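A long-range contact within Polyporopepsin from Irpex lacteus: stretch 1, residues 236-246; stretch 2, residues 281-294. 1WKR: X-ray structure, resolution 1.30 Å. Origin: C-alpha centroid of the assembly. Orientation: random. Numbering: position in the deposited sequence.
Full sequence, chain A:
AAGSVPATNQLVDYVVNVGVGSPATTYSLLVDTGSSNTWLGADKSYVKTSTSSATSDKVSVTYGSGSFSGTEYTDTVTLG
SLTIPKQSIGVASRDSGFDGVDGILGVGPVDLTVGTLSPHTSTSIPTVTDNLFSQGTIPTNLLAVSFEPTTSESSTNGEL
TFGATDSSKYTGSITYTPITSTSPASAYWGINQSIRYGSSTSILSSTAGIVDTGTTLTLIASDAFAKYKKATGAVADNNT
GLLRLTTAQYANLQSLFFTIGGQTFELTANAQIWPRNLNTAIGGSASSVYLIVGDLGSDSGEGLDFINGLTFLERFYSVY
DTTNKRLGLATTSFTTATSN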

# COMPACT_ATOMS: atom_id res chain seq x y z
N ALA A 236 -12.78 16.13 14.85
CA ALA A 236 -11.53 16.53 14.24
C ALA A 236 -10.55 16.98 15.20
O ALA A 236 -10.86 17.53 16.36
CB ALA A 236 -11.84 17.80 13.26
N ASP A 237 -9.27 16.72 15.00
CA ASP A 237 -8.19 17.17 15.83
C ASP A 237 -7.13 18.06 15.07
O ASP A 237 -6.48 17.46 14.12
CB ASP A 237 -7.52 15.95 16.50
CG ASP A 237 -6.43 16.38 17.36
OD1 ASP A 237 -6.72 16.91 18.50
OD2 ASP A 237 -5.24 16.24 17.06
N ASN A 238 -6.76 19.25 15.69
CA ASN A 238 -5.76 20.17 15.06
C ASN A 238 -4.51 19.55 14.93
O ASN A 238 -3.77 19.66 13.83
CB ASN A 238 -5.68 21.57 15.86
CG ASN A 238 -4.66 22.56 15.28
OD1 ASN A 238 -4.99 23.30 14.34
ND2 ASN A 238 -3.39 22.51 15.78
N ASN A 239 -3.81 19.18 15.97
CA ASN A 239 -2.41 18.96 16.10
C ASN A 239 -2.08 17.71 15.12
O ASN A 239 -0.91 17.62 14.64
CB ASN A 239 -1.97 18.70 17.49
CG ASN A 239 -2.02 19.91 18.43
OD1 ASN A 239 -2.53 20.87 18.04
ND2 ASN A 239 -1.50 19.77 19.58
N THR A 240 -3.07 16.78 14.81
CA THR A 240 -2.77 15.56 14.05
C THR A 240 -3.32 15.48 12.68
O THR A 240 -2.78 14.68 11.90
CB THR A 240 -3.24 14.34 14.88
OG1 THR A 240 -4.67 14.38 14.99
CG2 THR A 240 -2.61 14.24 16.27
N GLY A 241 -4.44 16.10 12.37
CA GLY A 241 -5.15 15.79 11.19
C GLY A 241 -5.88 14.45 11.14
O GLY A 241 -6.41 14.00 10.13
N LEU A 242 -5.97 13.83 12.36
CA LEU A 242 -6.74 12.55 12.54
C LEU A 242 -7.95 12.81 13.34
O LEU A 242 -8.00 13.80 14.19
CB LEU A 242 -5.85 11.54 13.19
CG LEU A 242 -4.56 11.14 12.40
CD1 LEU A 242 -3.81 10.08 13.13
CD2 LEU A 242 -4.92 10.65 10.98
N LEU A 243 -8.95 11.98 13.30
CA LEU A 243 -10.06 12.02 14.25
C LEU A 243 -9.56 11.65 15.62
O LEU A 243 -8.60 10.88 15.75
CB LEU A 243 -11.09 11.01 13.83
CG LEU A 243 -11.91 11.35 12.59
CD1 LEU A 243 -12.80 10.16 12.18
CD2 LEU A 243 -12.74 12.61 12.76
N ARG A 244 -10.18 12.18 16.66
CA ARG A 244 -9.83 11.86 18.04
C ARG A 244 -11.08 11.37 18.79
O ARG A 244 -12.17 11.85 18.58
CB ARG A 244 -9.24 13.06 18.77
CG ARG A 244 -8.72 12.81 20.17
CD ARG A 244 -8.14 14.09 20.96
NE ARG A 244 -7.98 13.74 22.48
CZ ARG A 244 -6.87 13.74 23.13
NH1 ARG A 244 -5.66 14.17 22.65
NH2 ARG A 244 -6.86 13.20 24.34
N LEU A 245 -10.83 10.41 19.69
CA LEU A 245 -11.86 9.91 20.62
C LEU A 245 -11.39 10.24 22.07
O LEU A 245 -10.26 10.22 22.38
CB LEU A 245 -11.96 8.35 20.53
CG LEU A 245 -12.43 7.81 19.19
CD1 LEU A 245 -12.54 6.28 19.32
CD2 LEU A 245 -13.79 8.42 18.82
N THR A 246 -12.44 10.45 22.90
CA THR A 246 -12.18 10.46 24.35
C THR A 246 -11.93 9.05 24.86
O THR A 246 -12.14 8.04 24.18
CB THR A 246 -13.42 11.00 25.09
OG1 THR A 246 -14.52 10.11 24.89
CG2 THR A 246 -13.80 12.42 24.63
N ALA A 281 4.69 11.05 16.64
CA ALA A 281 5.10 10.93 15.20
C ALA A 281 4.10 11.63 14.33
O ALA A 281 4.39 12.00 13.17
CB ALA A 281 5.28 9.50 14.78
N ILE A 282 2.83 11.78 14.73
CA ILE A 282 1.75 12.47 14.00
C ILE A 282 1.29 13.77 14.64
O ILE A 282 0.31 14.34 14.28
CB ILE A 282 0.60 11.53 13.70
CG1 ILE A 282 0.03 10.82 14.95
CG2 ILE A 282 0.85 10.63 12.49
CD1 ILE A 282 -0.92 11.38 15.69
N GLY A 283 2.11 14.23 15.63
CA GLY A 283 1.82 15.59 16.23
C GLY A 283 0.85 15.52 17.40
O GLY A 283 0.40 16.46 17.82
N GLY A 284 0.57 14.27 17.81
CA GLY A 284 -0.46 14.08 18.88
C GLY A 284 0.24 14.09 20.33
O GLY A 284 1.44 14.11 20.37
N SER A 285 -0.67 14.02 21.20
CA SER A 285 -0.13 13.98 22.64
C SER A 285 -0.27 12.63 23.22
O SER A 285 -1.05 11.75 22.65
CB SER A 285 -0.90 14.81 23.39
OG SER A 285 -2.53 14.67 23.43
N ALA A 286 0.47 12.31 24.24
CA ALA A 286 0.46 11.04 24.85
C ALA A 286 -0.86 10.80 25.50
O ALA A 286 -1.59 11.69 25.88
CB ALA A 286 1.59 10.96 25.96
N SER A 287 -1.20 9.49 25.69
CA SER A 287 -2.40 9.02 26.42
C SER A 287 -3.63 9.61 25.69
O SER A 287 -4.56 10.16 26.39
CB SER A 287 -2.42 9.43 27.87
OG SER A 287 -1.29 8.82 28.52
N SER A 288 -3.60 9.66 24.44
CA SER A 288 -4.69 10.19 23.56
C SER A 288 -4.96 9.19 22.43
O SER A 288 -4.06 8.48 22.03
CB SER A 288 -4.24 11.47 22.86
OG SER A 288 -3.77 12.44 23.88
N VAL A 289 -6.23 9.13 22.02
CA VAL A 289 -6.65 8.16 20.97
C VAL A 289 -6.95 8.89 19.65
O VAL A 289 -7.90 9.67 19.58
CB VAL A 289 -7.91 7.43 21.43
CG1 VAL A 289 -8.37 6.47 20.33
CG2 VAL A 289 -7.57 6.62 22.69
N TYR A 290 -6.17 8.57 18.61
CA TYR A 290 -6.39 9.14 17.28
C TYR A 290 -6.70 7.99 16.33
O TYR A 290 -6.15 6.88 16.43
CB TYR A 290 -5.12 9.90 16.76
CG TYR A 290 -4.71 10.97 17.73
CD1 TYR A 290 -5.37 12.15 17.82
CD2 TYR A 290 -3.61 10.76 18.55
CE1 TYR A 290 -4.99 13.19 18.76
CE2 TYR A 290 -3.18 11.79 19.45
CZ TYR A 290 -3.90 12.89 19.46
OH TYR A 290 -3.45 13.90 20.44
N LEU A 291 -7.60 8.21 15.40
CA LEU A 291 -8.10 7.17 14.50
C LEU A 291 -7.42 7.18 13.18
O LEU A 291 -7.05 8.24 12.63
CB LEU A 291 -9.59 7.27 14.33
CG LEU A 291 -10.43 7.36 15.61
CD1 LEU A 291 -11.91 7.37 15.30
CD2 LEU A 291 -10.05 6.21 16.55
N ILE A 292 -7.28 5.98 12.59
CA ILE A 292 -6.64 5.84 11.27
C ILE A 292 -7.62 5.66 10.14
O ILE A 292 -7.20 5.49 9.00
CB ILE A 292 -5.49 4.78 11.27
CG1 ILE A 292 -5.94 3.38 11.77
CG2 ILE A 292 -4.35 5.30 12.13
CD1 ILE A 292 -6.99 2.73 10.90
N VAL A 293 -8.91 5.75 10.42
CA VAL A 293 -9.94 5.85 9.39
C VAL A 293 -10.05 7.28 8.98
O VAL A 293 -10.28 8.16 9.86
CB VAL A 293 -11.29 5.27 9.88
CG1 VAL A 293 -12.37 5.49 8.83
CG2 VAL A 293 -11.13 3.80 10.20
N GLY A 294 -9.85 7.59 7.72
CA GLY A 294 -9.86 8.95 7.19
C GLY A 294 -10.76 9.17 6.05
O GLY A 294 -11.36 8.21 5.54
O HOH W 1 -3.32 16.02 19.31
O HOH W 2 0.08 17.41 20.44
O HOH W 3 0.06 14.93 11.67
O HOH W 4 -8.67 9.92 11.14
O HOH W 5 -8.11 10.26 24.07

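Two chain segments whose touching residues lie at least forty positions apart in sequence can be held together by a small apolar centre, a short run of backbone pairing and a polar margin completed by water, and this contact in polyporopepsin illustrates all three. At its centre L291 packs against two leucines of the first stretch: its CD2 lies 3.7 Å from L245 CD1, and its CD1 lies 4.0 Å from L243 CB. L245 CB also approaches V289 CG1 at 4.1 Å, so L245 touches both V289 and L291. L242 extends the apolar surface, its CD1 resting 3.9 Å from Y290 CB and 4.1 Å from I282 CD1.

The backbone sets these side chains in register. The amide of L291 donates to the carbonyl of L243 (N to O, 2.9 Å), and that of L245 donates to the carbonyl of V289 (N to O, 3.0 Å); both bonds are nearly straight. Between them R244 and Y290 form an antiparallel, non-hydrogen-bonded pair with CA atoms 4.5 Å apart. Such closeness brings CA-H groups to the same acceptors: Y290 CA lies 3.2 Å from L243 O, and R244 CA 3.3 Å from V289 O. Waters continue the pairing at its ends, one linking L243 N to L291 O and V293 O, another linking L245 O to V289 N.

R244 and Y290 project from the same face, where a methyl group meets the aromatic ring. T240 CG2 sits 3.7 Å from the centroid of the Y290 ring, almost on the ring normal, in a CH-pi contact. T240 CG2 also lies 3.4 Å from G284 CA. A CB on G284 would come within 2.4 Å of Y290 CE2, so the absence of a side chain there leaves room for the ring. T240 is itself anchored, its OG1 donating to D237 OD2 (2.8 Å) and accepting from L242 N (3.0 Å).

Further out, G283 shows how tightly backbone can approach backbone: an ideal CB would fall 2.5 Å from N239 O. Water joins G283 O to N239 ND2, and another joins I282 O to T240 O. At the polar edge, S285 N donates to Y290 OH (2.9 Å), while water bridges that hydroxyl to D237 OD2. The extended R244 side chain reaches this cluster, placing NH1 2.8 Å from S288 OG and 3.1 Å from Y290 OH. S285 OG and S288 OG share a hydrogen bond of 2.6 Å, so the arginine meets serines already tied to each other.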